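Local coordinates for putative uncharacterized protein (Archaeoglobus fulgidus, PDB 4KPP) that probably exchanges protons for calcium ions across the cell membrane, as a member of the sodium/calcium exchanger family of transporters, at residues Leu16-Leu24 with Phe215-Ala226; Asn108-Val119 with Met275-Trp286. All coordinates share one frame; numbering follows the deposited sequence.

Contact 1 of 2, residues Leu16-Leu24 with Phe215-Ala226; sequences LTLPWLISL and FAGFTILMSVEA. With OLA (oleic acid), chain F.
Segment 16-24 crosses segment 215-226, with the CA atoms of T17 and T219 7.4 Å apart. The axes of helices 18-24 and 215-221 cross at 65° and come no closer than 11.2 Å. The one cross-contact hydrogen bond runs from NE1 of W20 to the carbonyl O of M222, 3.0 Å long and nearly straight at 175°. That oxygen lies at the indole edge, in the ring plane, just where helix 215-221 ends and M222 leaves helical geometry. CG of W20 is anti to the backbone N (chi1 178°), which carries the indole across to this break and brings its CZ2 within 3.4 Å of A226 CB. L24 CG lies over one indole face, offset toward its rim, while its CD1 meets M222 CB at 3.8 Å. At the other end OG1 of T17, hydrogen-bonded to the carbonyl O of S14, approaches the edge of the F215 ring, and L21 CD1 lies 3.7 Å from F215 CE1. An oleic acid tail runs past L24, F218 and M222, consistent with this side of the contact facing lipid. Behind the contact, helix 32-60 meets S223 and I220, and helix 76-91 meets I220 and V224.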
loop_
_atom_site.group_PDB
_atom_site.type_symbol
_atom_site.label_atom_id
_atom_site.label_comp_id
_atom_site.label_asym_id
_atom_site.label_seq_id
_atom_site.Cartn_x
_atom_site.Cartn_y
_atom_site.Cartn_z
ATOM N N LEU A 16 5.594 -4.909 -21.857
ATOM C CA LEU A 16 6.402 -5.484 -20.785
ATOM C C LEU A 16 5.734 -6.690 -20.111
ATOM O O LEU A 16 6.398 -7.467 -19.423
ATOM C CB LEU A 16 6.752 -4.419 -19.743
ATOM C CG LEU A 16 7.675 -3.279 -20.181
ATOM C CD1 LEU A 16 7.936 -2.335 -19.017
ATOM C CD2 LEU A 16 8.987 -3.815 -20.741
ATOM N N THR A 17 4.426 -6.837 -20.307
ATOM C CA THR A 17 3.699 -7.995 -19.788
ATOM C C THR A 17 3.911 -9.199 -20.691
ATOM O O THR A 17 3.772 -10.342 -20.261
ATOM C CB THR A 17 2.174 -7.740 -19.695
ATOM O OG1 THR A 17 1.633 -7.538 -21.007
ATOM C CG2 THR A 17 1.869 -6.530 -18.828
ATOM N N LEU A 18 4.241 -8.927 -21.951
ATOM C CA LEU A 18 4.378 -9.965 -22.973
ATOM C C LEU A 18 5.383 -11.093 -22.677
ATOM O O LEU A 18 5.070 -12.256 -22.923
ATOM C CB LEU A 18 4.656 -9.337 -24.345
ATOM C CG LEU A 18 3.478 -9.172 -25.315
ATOM C CD1 LEU A 18 2.141 -9.004 -24.593
ATOM C CD2 LEU A 18 3.731 -8.013 -26.274
ATOM N N PRO A 19 6.588 -10.762 -22.165
ATOM C CA PRO A 19 7.530 -11.861 -21.915
ATOM C C PRO A 19 6.949 -12.940 -21.004
ATOM O O PRO A 19 7.160 -14.129 -21.250
ATOM C CB PRO A 19 8.710 -11.160 -21.239
ATOM C CG PRO A 19 8.680 -9.777 -21.794
ATOM C CD PRO A 19 7.218 -9.446 -21.941
ATOM N N TRP A 20 6.198 -12.529 -19.987
ATOM C CA TRP A 20 5.537 -13.492 -19.119
ATOM C C TRP A 20 4.276 -14.091 -19.745
ATOM O O TRP A 20 4.050 -15.296 -19.652
ATOM C CB TRP A 20 5.217 -12.895 -17.747
ATOM C CG TRP A 20 4.495 -13.870 -16.877
ATOM C CD1 TRP A 20 3.236 -13.738 -16.362
ATOM C CD2 TRP A 20 4.970 -15.154 -16.452
ATOM N NE1 TRP A 20 2.905 -14.854 -15.628
ATOM C CE2 TRP A 20 3.952 -15.738 -15.669
ATOM C CE3 TRP A 20 6.160 -15.863 -16.649
ATOM C CZ2 TRP A 20 4.089 -16.999 -15.087
ATOM C CZ3 TRP A 20 6.293 -17.115 -16.067
ATOM C CH2 TRP A 20 5.263 -17.668 -15.294
ATOM N N LEU A 21 3.459 -13.252 -20.378
ATOM C CA LEU A 21 2.214 -13.717 -20.990
ATOM C C LEU A 21 2.459 -14.705 -22.130
ATOM O O LEU A 21 1.747 -15.702 -22.263
ATOM C CB LEU A 21 1.368 -12.539 -21.478
ATOM C CG LEU A 21 0.587 -11.790 -20.394
ATOM C CD1 LEU A 21 -0.218 -10.647 -20.994
ATOM C CD2 LEU A 21 -0.319 -12.742 -19.623
ATOM N N ILE A 22 3.464 -14.421 -22.951
ATOM C CA ILE A 22 3.853 -15.326 -24.024
ATOM C C ILE A 22 4.343 -16.650 -23.443
ATOM O O ILE A 22 4.008 -17.723 -23.948
ATOM C CB ILE A 22 4.943 -14.696 -24.912
ATOM C CG1 ILE A 22 4.358 -13.519 -25.697
ATOM C CG2 ILE A 22 5.549 -15.730 -25.849
ATOM C CD1 ILE A 22 5.399 -12.596 -26.295
ATOM N N SER A 23 5.118 -16.564 -22.364
ATOM C CA SER A 23 5.623 -17.749 -21.677
ATOM C C SER A 23 4.481 -18.603 -21.130
ATOM O O SER A 23 4.553 -19.831 -21.152
ATOM C CB SER A 23 6.570 -17.355 -20.540
ATOM O OG SER A 23 7.663 -16.597 -21.026
ATOM N N LEU A 24 3.434 -17.948 -20.639
ATOM C CA LEU A 24 2.248 -18.656 -20.169
ATOM C C LEU A 24 1.519 -19.320 -21.332
ATOM O O LEU A 24 1.088 -20.470 -21.231
ATOM C CB LEU A 24 1.295 -17.703 -19.448
ATOM C CG LEU A 24 1.561 -17.381 -17.978
ATOM C CD1 LEU A 24 0.526 -16.391 -17.465
ATOM C CD2 LEU A 24 1.549 -18.653 -17.141
ATOM N N PHE A 215 -7.443 -6.127 -18.684
ATOM C CA PHE A 215 -6.202 -6.722 -19.161
ATOM C C PHE A 215 -5.136 -6.732 -18.078
ATOM O O PHE A 215 -4.448 -7.730 -17.884
ATOM C CB PHE A 215 -5.677 -5.995 -20.400
ATOM C CG PHE A 215 -4.277 -6.391 -20.776
ATOM C CD1 PHE A 215 -4.019 -7.638 -21.323
ATOM C CD2 PHE A 215 -3.219 -5.521 -20.575
ATOM C CE1 PHE A 215 -2.731 -8.009 -21.663
ATOM C CE2 PHE A 215 -1.928 -5.886 -20.914
ATOM C CZ PHE A 215 -1.685 -7.130 -21.458
ATOM N N ALA A 216 -5.003 -5.613 -17.374
ATOM C CA ALA A 216 -4.015 -5.498 -16.309
ATOM C C ALA A 216 -4.392 -6.377 -15.122
ATOM O O ALA A 216 -3.535 -7.037 -14.531
ATOM C CB ALA A 216 -3.865 -4.054 -15.880
ATOM N N GLY A 217 -5.678 -6.384 -14.782
ATOM C CA GLY A 217 -6.181 -7.216 -13.705
ATOM C C GLY A 217 -6.001 -8.691 -14.009
ATOM O O GLY A 217 -5.634 -9.471 -13.130
ATOM N N PHE A 218 -6.258 -9.071 -15.258
ATOM C CA PHE A 218 -6.035 -10.441 -15.708
ATOM C C PHE A 218 -4.561 -10.813 -15.595
ATOM O O PHE A 218 -4.219 -11.890 -15.107
ATOM C CB PHE A 218 -6.512 -10.613 -17.151
ATOM C CG PHE A 218 -6.099 -11.915 -17.782
ATOM C CD1 PHE A 218 -6.774 -13.090 -17.486
ATOM C CD2 PHE A 218 -5.046 -11.961 -18.684
ATOM C CE1 PHE A 218 -6.400 -14.288 -18.072
ATOM C CE2 PHE A 218 -4.667 -13.158 -19.271
ATOM C CZ PHE A 218 -5.346 -14.319 -18.963
ATOM N N THR A 219 -3.696 -9.909 -16.045
ATOM C CA THR A 219 -2.257 -10.135 -16.017
ATOM C C THR A 219 -1.737 -10.366 -14.600
ATOM O O THR A 219 -0.977 -11.302 -14.356
ATOM C CB THR A 219 -1.505 -8.960 -16.659
ATOM O OG1 THR A 219 -1.799 -8.922 -18.060
ATOM C CG2 THR A 219 -0.006 -9.110 -16.468
ATOM N N ILE A 220 -2.157 -9.516 -13.671
ATOM C CA ILE A 220 -1.764 -9.657 -12.273
ATOM C C ILE A 220 -2.162 -11.020 -11.699
ATOM O O ILE A 220 -1.347 -11.699 -11.073
ATOM C CB ILE A 220 -2.349 -8.520 -11.411
ATOM C CG1 ILE A 220 -1.683 -7.191 -11.776
ATOM C CG2 ILE A 220 -2.171 -8.814 -9.930
ATOM C CD1 ILE A 220 -2.180 -6.008 -10.974
ATOM N N LEU A 221 -3.408 -11.425 -11.933
ATOM C CA LEU A 221 -3.902 -12.701 -11.421
ATOM C C LEU A 221 -3.180 -13.899 -12.043
ATOM O O LEU A 221 -3.083 -14.961 -11.427
ATOM C CB LEU A 221 -5.417 -12.819 -11.620
ATOM C CG LEU A 221 -6.263 -11.735 -10.939
ATOM C CD1 LEU A 221 -7.743 -11.892 -11.268
ATOM C CD2 LEU A 221 -6.036 -11.724 -9.432
ATOM N N MET A 222 -2.674 -13.722 -13.261
ATOM C CA MET A 222 -1.932 -14.779 -13.949
ATOM C C MET A 222 -0.433 -14.705 -13.671
ATOM O O MET A 222 0.349 -15.447 -14.262
ATOM C CB MET A 222 -2.175 -14.716 -15.460
ATOM C CG MET A 222 -3.627 -14.900 -15.872
ATOM S SD MET A 222 -4.256 -16.553 -15.516
ATOM C CE MET A 222 -3.188 -17.535 -16.565
ATOM N N SER A 223 -0.035 -13.820 -12.762
ATOM C CA SER A 223 1.383 -13.592 -12.501
ATOM C C SER A 223 1.810 -13.771 -11.038
ATOM O O SER A 223 2.951 -14.148 -10.766
ATOM C CB SER A 223 1.784 -12.194 -12.984
ATOM O OG SER A 223 1.563 -12.052 -14.376
ATOM N N VAL A 224 0.906 -13.498 -10.102
ATOM C CA VAL A 224 1.286 -13.449 -8.686
ATOM C C VAL A 224 1.794 -14.767 -8.109
ATOM O O VAL A 224 2.734 -14.771 -7.321
ATOM C CB VAL A 224 0.155 -12.905 -7.784
ATOM C CG1 VAL A 224 0.083 -11.389 -7.889
ATOM C CG2 VAL A 224 -1.180 -13.560 -8.128
ATOM N N GLU A 225 1.171 -15.875 -8.493
ATOM C CA GLU A 225 1.602 -17.181 -8.007
ATOM C C GLU A 225 3.029 -17.477 -8.446
ATOM O O GLU A 225 3.873 -17.836 -7.632
ATOM C CB GLU A 225 0.660 -18.283 -8.493
ATOM C CG GLU A 225 1.107 -19.688 -8.111
ATOM C CD GLU A 225 0.129 -20.759 -8.559
ATOM O OE1 GLU A 225 -0.785 -20.444 -9.350
ATOM O OE2 GLU A 225 0.276 -21.918 -8.119
ATOM N N ALA A 226 3.296 -17.315 -9.737
ATOM C CA ALA A 226 4.625 -17.577 -10.266
ATOM C C ALA A 226 5.649 -16.623 -9.663
ATOM O O ALA A 226 6.771 -17.019 -9.353
ATOM C CB ALA A 226 4.625 -17.474 -11.775
HETATM C C3 OLA F . -1.886 -20.799 -19.866
HETATM C C4 OLA F . -2.919 -19.923 -20.563
HETATM C C5 OLA F . -2.798 -18.469 -20.120
HETATM C C6 OLA F . -2.061 -17.635 -21.161
HETATM C C7 OLA F . -2.732 -16.278 -21.339
HETATM C C8 OLA F . -2.462 -15.708 -22.726
#

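Contact 2 of 2, residues Asn108-Val119 with Met275-Trp286; sequences NRLLIGIGWSLV and MNALISSKVNQW
N108 pairs with Q285 and W116 with L278 along an antiparallel helix pair, in which helices 108-119 and 275-285 cross at -160° with axes 10.3 Å apart at their closest. N108 OD1 accepts from NZ of K282 at 2.9 Å, the two side chains crossing at about a right angle. Its ND2 donates a hydrogen bond to the carbonyl O of Q285, 3.1 Å, and also bonds to the carbonyl O of M104. The Q285 oxygen lies in the amide plane of N108, although the donor stands above the carbonyl plane of Q285. K282 starts with CG anti to the backbone N (chi1 165°) and bends at chi2, laying its aliphatic part against I112 CD1 while NZ rises over a rim of the W286 ring; NZ also bonds to S324 OG. Packing is knobs-into-holes: L111 sits among L278, S281, K282 and Q285, and L278 among L111, G115, W116 and V119. The indole of W116 is sandwiched between I279 CG1 and, over the centre of its other face, I112 CG1; its NE1 makes a weak bond to L278 O, 3.2 Å long. At the far end V119 CG1 meets M275 SD at 3.6 Å. With an alanine at N108, the K282 ammonium is likely to lose one of its partners and the Q285 carbonyl this donor. The contact joins the two sodium/calcium exchanger ranges in the protein core, the W116 side chain about 9 Å from the bound calcium ion. Every touching residue is buried, and the polar groups are paired across the helices and with neighbouring segments, as at S324 and M104.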
loop_
_atom_site.group_PDB
_atom_site.type_symbol
_atom_site.label_atom_id
_atom_site.label_comp_id
_atom_site.label_asym_id
_atom_site.label_seq_id
_atom_site.Cartn_x
_atom_site.Cartn_y
_atom_site.Cartn_z
ATOM N N ASN A 108 3.410 -2.469 4.926
ATOM C CA ASN A 108 3.111 -1.296 5.743
ATOM C C ASN A 108 4.346 -0.530 6.191
ATOM O O ASN A 108 4.409 0.688 6.051
ATOM C CB ASN A 108 2.284 -1.685 6.973
ATOM C CG ASN A 108 0.809 -1.792 6.671
ATOM O OD1 ASN A 108 0.060 -0.829 6.825
ATOM N ND2 ASN A 108 0.382 -2.964 6.227
ATOM N N ARG A 109 5.322 -1.246 6.736
ATOM C CA ARG A 109 6.513 -0.603 7.281
ATOM C C ARG A 109 7.415 -0.025 6.194
ATOM O O ARG A 109 8.031 1.027 6.382
ATOM C CB ARG A 109 7.284 -1.562 8.196
ATOM C CG ARG A 109 6.477 -2.023 9.405
ATOM C CD ARG A 109 7.344 -2.182 10.649
ATOM N NE ARG A 109 8.393 -3.182 10.470
ATOM C CZ ARG A 109 8.229 -4.483 10.682
ATOM N NH1 ARG A 109 7.054 -4.949 11.077
ATOM N NH2 ARG A 109 9.240 -5.318 10.494
ATOM N N LEU A 110 7.476 -0.708 5.056
ATOM C CA LEU A 110 8.252 -0.231 3.918
ATOM C C LEU A 110 7.648 1.053 3.371
ATOM O O LEU A 110 8.363 1.959 2.945
ATOM C CB LEU A 110 8.283 -1.287 2.815
ATOM C CG LEU A 110 9.138 -0.982 1.585
ATOM C CD1 LEU A 110 10.560 -1.495 1.775
ATOM C CD2 LEU A 110 8.502 -1.560 0.328
ATOM N N LEU A 111 6.322 1.121 3.389
ATOM C CA LEU A 111 5.598 2.265 2.855
ATOM C C LEU A 111 5.947 3.532 3.631
ATOM O O LEU A 111 6.176 4.589 3.051
ATOM C CB LEU A 111 4.097 2.010 2.950
ATOM C CG LEU A 111 3.152 2.552 1.880
ATOM C CD1 LEU A 111 1.809 2.858 2.524
ATOM C CD2 LEU A 111 3.702 3.770 1.139
ATOM N N ILE A 112 5.980 3.420 4.952
ATOM C CA ILE A 112 6.296 4.564 5.793
ATOM C C ILE A 112 7.799 4.766 5.905
ATOM O O ILE A 112 8.300 5.866 5.675
ATOM C CB ILE A 112 5.678 4.417 7.198
ATOM C CG1 ILE A 112 4.152 4.387 7.092
ATOM C CG2 ILE A 112 6.140 5.554 8.112
ATOM C CD1 ILE A 112 3.456 4.196 8.408
ATOM N N GLY A 113 8.515 3.697 6.246
ATOM C CA GLY A 113 9.949 3.768 6.451
ATOM C C GLY A 113 10.727 4.193 5.220
ATOM O O GLY A 113 11.678 4.966 5.316
ATOM N N ILE A 114 10.321 3.686 4.062
ATOM C CA ILE A 114 10.983 4.019 2.806
ATOM C C ILE A 114 10.186 5.039 1.997
ATOM O O ILE A 114 10.679 6.124 1.707
ATOM C CB ILE A 114 11.238 2.758 1.950
ATOM C CG1 ILE A 114 12.213 1.820 2.666
ATOM C CG2 ILE A 114 11.763 3.135 0.570
ATOM C CD1 ILE A 114 13.582 2.427 2.921
ATOM N N GLY A 115 8.952 4.687 1.648
ATOM C CA GLY A 115 8.105 5.530 0.820
ATOM C C GLY A 115 7.911 6.961 1.297
ATOM O O GLY A 115 8.275 7.902 0.590
ATOM N N TRP A 116 7.338 7.132 2.486
ATOM C CA TRP A 116 7.093 8.467 3.034
ATOM C C TRP A 116 8.378 9.276 3.174
ATOM O O TRP A 116 8.399 10.472 2.893
ATOM C CB TRP A 116 6.410 8.392 4.402
ATOM C CG TRP A 116 4.998 7.907 4.379
ATOM C CD1 TRP A 116 4.375 7.222 3.374
ATOM C CD2 TRP A 116 4.025 8.069 5.416
ATOM N NE1 TRP A 116 3.076 6.945 3.726
ATOM C CE2 TRP A 116 2.837 7.458 4.974
ATOM C CE3 TRP A 116 4.044 8.676 6.676
ATOM C CZ2 TRP A 116 1.680 7.433 5.750
ATOM C CZ3 TRP A 116 2.896 8.648 7.442
ATOM C CH2 TRP A 116 1.731 8.032 6.978
ATOM N N SER A 117 9.446 8.619 3.614
ATOM C CA SER A 117 10.712 9.305 3.841
ATOM C C SER A 117 11.379 9.701 2.527
ATOM O O SER A 117 11.826 10.836 2.372
ATOM C CB SER A 117 11.658 8.438 4.673
ATOM O OG SER A 117 12.097 7.316 3.931
ATOM N N LEU A 118 11.442 8.757 1.590
ATOM C CA LEU A 118 12.059 8.986 0.286
ATOM C C LEU A 118 11.368 10.137 -0.436
ATOM O O LEU A 118 12.018 11.098 -0.855
ATOM C CB LEU A 118 11.981 7.714 -0.562
ATOM C CG LEU A 118 12.883 7.479 -1.781
ATOM C CD1 LEU A 118 12.036 7.188 -3.017
ATOM C CD2 LEU A 118 13.860 8.625 -2.042
ATOM N N VAL A 119 10.050 10.034 -0.572
ATOM C CA VAL A 119 9.265 11.054 -1.255
ATOM C C VAL A 119 9.443 12.424 -0.603
ATOM O O VAL A 119 9.573 13.436 -1.293
ATOM C CB VAL A 119 7.773 10.665 -1.316
ATOM C CG1 VAL A 119 6.927 11.823 -1.812
ATOM C CG2 VAL A 119 7.589 9.450 -2.214
ATOM N N MET A 275 1.576 13.180 -1.397
ATOM C CA MET A 275 1.558 12.699 -0.019
ATOM C C MET A 275 0.169 12.228 0.405
ATOM O O MET A 275 0.044 11.314 1.216
ATOM C CB MET A 275 2.061 13.775 0.948
ATOM C CG MET A 275 3.525 14.154 0.776
ATOM S SD MET A 275 4.657 12.751 0.866
ATOM C CE MET A 275 4.181 12.001 2.419
ATOM N N ASN A 276 -0.870 12.860 -0.135
ATOM C CA ASN A 276 -2.242 12.429 0.124
ATOM C C ASN A 276 -2.444 10.969 -0.256
ATOM O O ASN A 276 -3.130 10.226 0.444
ATOM C CB ASN A 276 -3.245 13.292 -0.645
ATOM C CG ASN A 276 -3.473 14.642 -0.000
ATOM O OD1 ASN A 276 -3.307 14.802 1.207
ATOM N ND2 ASN A 276 -3.861 15.625 -0.807
ATOM N N ALA A 277 -1.837 10.570 -1.369
ATOM C CA ALA A 277 -1.981 9.220 -1.889
ATOM C C ALA A 277 -1.213 8.217 -1.040
ATOM O O ALA A 277 -1.719 7.136 -0.734
ATOM C CB ALA A 277 -1.514 9.161 -3.345
ATOM N N LEU A 278 0.010 8.578 -0.663
ATOM C CA LEU A 278 0.844 7.709 0.161
ATOM C C LEU A 278 0.245 7.503 1.549
ATOM O O LEU A 278 0.347 6.419 2.126
ATOM C CB LEU A 278 2.256 8.278 0.290
ATOM C CG LEU A 278 3.114 8.324 -0.973
ATOM C CD1 LEU A 278 4.525 8.741 -0.614
ATOM C CD2 LEU A 278 3.113 6.981 -1.687
ATOM N N ILE A 279 -0.372 8.550 2.082
ATOM C CA ILE A 279 -0.996 8.472 3.398
ATOM C C ILE A 279 -2.284 7.653 3.334
ATOM O O ILE A 279 -2.539 6.818 4.203
ATOM C CB ILE A 279 -1.260 9.878 3.974
ATOM C CG1 ILE A 279 0.071 10.573 4.288
ATOM C CG2 ILE A 279 -2.154 9.800 5.211
ATOM C CD1 ILE A 279 -0.049 12.055 4.584
ATOM N N SER A 280 -3.078 7.881 2.291
ATOM C CA SER A 280 -4.304 7.118 2.069
ATOM C C SER A 280 -4.008 5.656 1.742
ATOM O O SER A 280 -4.768 4.766 2.113
ATOM C CB SER A 280 -5.142 7.747 0.951
ATOM O OG SER A 280 -6.307 6.979 0.701
ATOM N N SER A 281 -2.905 5.414 1.042
ATOM C CA SER A 281 -2.484 4.053 0.730
ATOM C C SER A 281 -2.104 3.317 2.007
ATOM O O SER A 281 -2.345 2.112 2.137
ATOM C CB SER A 281 -1.305 4.056 -0.242
ATOM O OG SER A 281 -0.845 2.740 -0.486
ATOM N N LYS A 282 -1.498 4.044 2.943
ATOM C CA LYS A 282 -1.224 3.496 4.265
ATOM C C LYS A 282 -2.531 3.112 4.941
ATOM O O LYS A 282 -2.613 2.070 5.578
ATOM C CB LYS A 282 -0.432 4.490 5.125
ATOM C CG LYS A 282 -0.399 4.170 6.622
ATOM C CD LYS A 282 0.263 2.830 6.930
ATOM C CE LYS A 282 0.140 2.507 8.417
ATOM N NZ LYS A 282 0.698 1.175 8.783
ATOM N N VAL A 283 -3.559 3.939 4.776
ATOM C CA VAL A 283 -4.859 3.662 5.386
ATOM C C VAL A 283 -5.436 2.319 4.935
ATOM O O VAL A 283 -5.783 1.487 5.775
ATOM C CB VAL A 283 -5.887 4.793 5.117
ATOM C CG1 VAL A 283 -7.241 4.447 5.728
ATOM C CG2 VAL A 283 -5.380 6.113 5.665
ATOM N N ASN A 284 -5.534 2.094 3.625
ATOM C CA ASN A 284 -6.117 0.836 3.146
ATOM C C ASN A 284 -5.263 -0.388 3.478
ATOM O O ASN A 284 -5.792 -1.453 3.807
ATOM C CB ASN A 284 -6.494 0.880 1.652
ATOM C CG ASN A 284 -5.296 0.759 0.726
ATOM O OD1 ASN A 284 -4.713 -0.315 0.580
ATOM N ND2 ASN A 284 -4.949 1.856 0.064
ATOM N N GLN A 285 -3.945 -0.231 3.412
ATOM C CA GLN A 285 -3.048 -1.341 3.713
ATOM C C GLN A 285 -3.034 -1.669 5.205
ATOM O O GLN A 285 -2.653 -2.768 5.609
ATOM C CB GLN A 285 -1.637 -1.067 3.185
ATOM C CG GLN A 285 -1.571 -1.063 1.662
ATOM C CD GLN A 285 -0.176 -0.831 1.122
ATOM O OE1 GLN A 285 0.674 -1.718 1.171
ATOM N NE2 GLN A 285 0.064 0.364 0.593
ATOM N N TRP A 286 -3.475 -0.714 6.016
ATOM C CA TRP A 286 -3.490 -0.887 7.462
ATOM C C TRP A 286 -4.919 -1.124 7.949
ATOM O O TRP A 286 -5.183 -1.135 9.149
ATOM C CB TRP A 286 -2.860 0.336 8.137
ATOM C CG TRP A 286 -2.502 0.176 9.588
ATOM C CD1 TRP A 286 -2.777 1.056 10.595
ATOM C CD2 TRP A 286 -1.792 -0.916 10.194
ATOM N NE1 TRP A 286 -2.289 0.583 11.786
ATOM C CE2 TRP A 286 -1.681 -0.626 11.570
ATOM C CE3 TRP A 286 -1.243 -2.109 9.712
ATOM C CZ2 TRP A 286 -1.046 -1.484 12.465
ATOM C CZ3 TRP A 286 -0.614 -2.959 10.605
ATOM C CH2 TRP A 286 -0.520 -2.642 11.965
#

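In the fold
From the N terminus, the chain passes through helix 18-25, the first half of contact 1, then helix 32-60, and reaches helix 96-127, which opens contact 2. Contact 1 closes first, when helices 202-221 and 224-237 return after 190 mostly helical residues; contact 2 closes at helix 271-285, 155 residues after its first segment. The segments alternate along the sequence, so the loops cross rather than nest. Contact 1 ties helix 18-25, near the N terminus, to the second exchanger range; its centre lies about 21 Å from the centre of the chain, against about 7 Å for that of contact 2, which joins the two exchanger ranges. Their nearest atoms are about 13 Å apart, without touching.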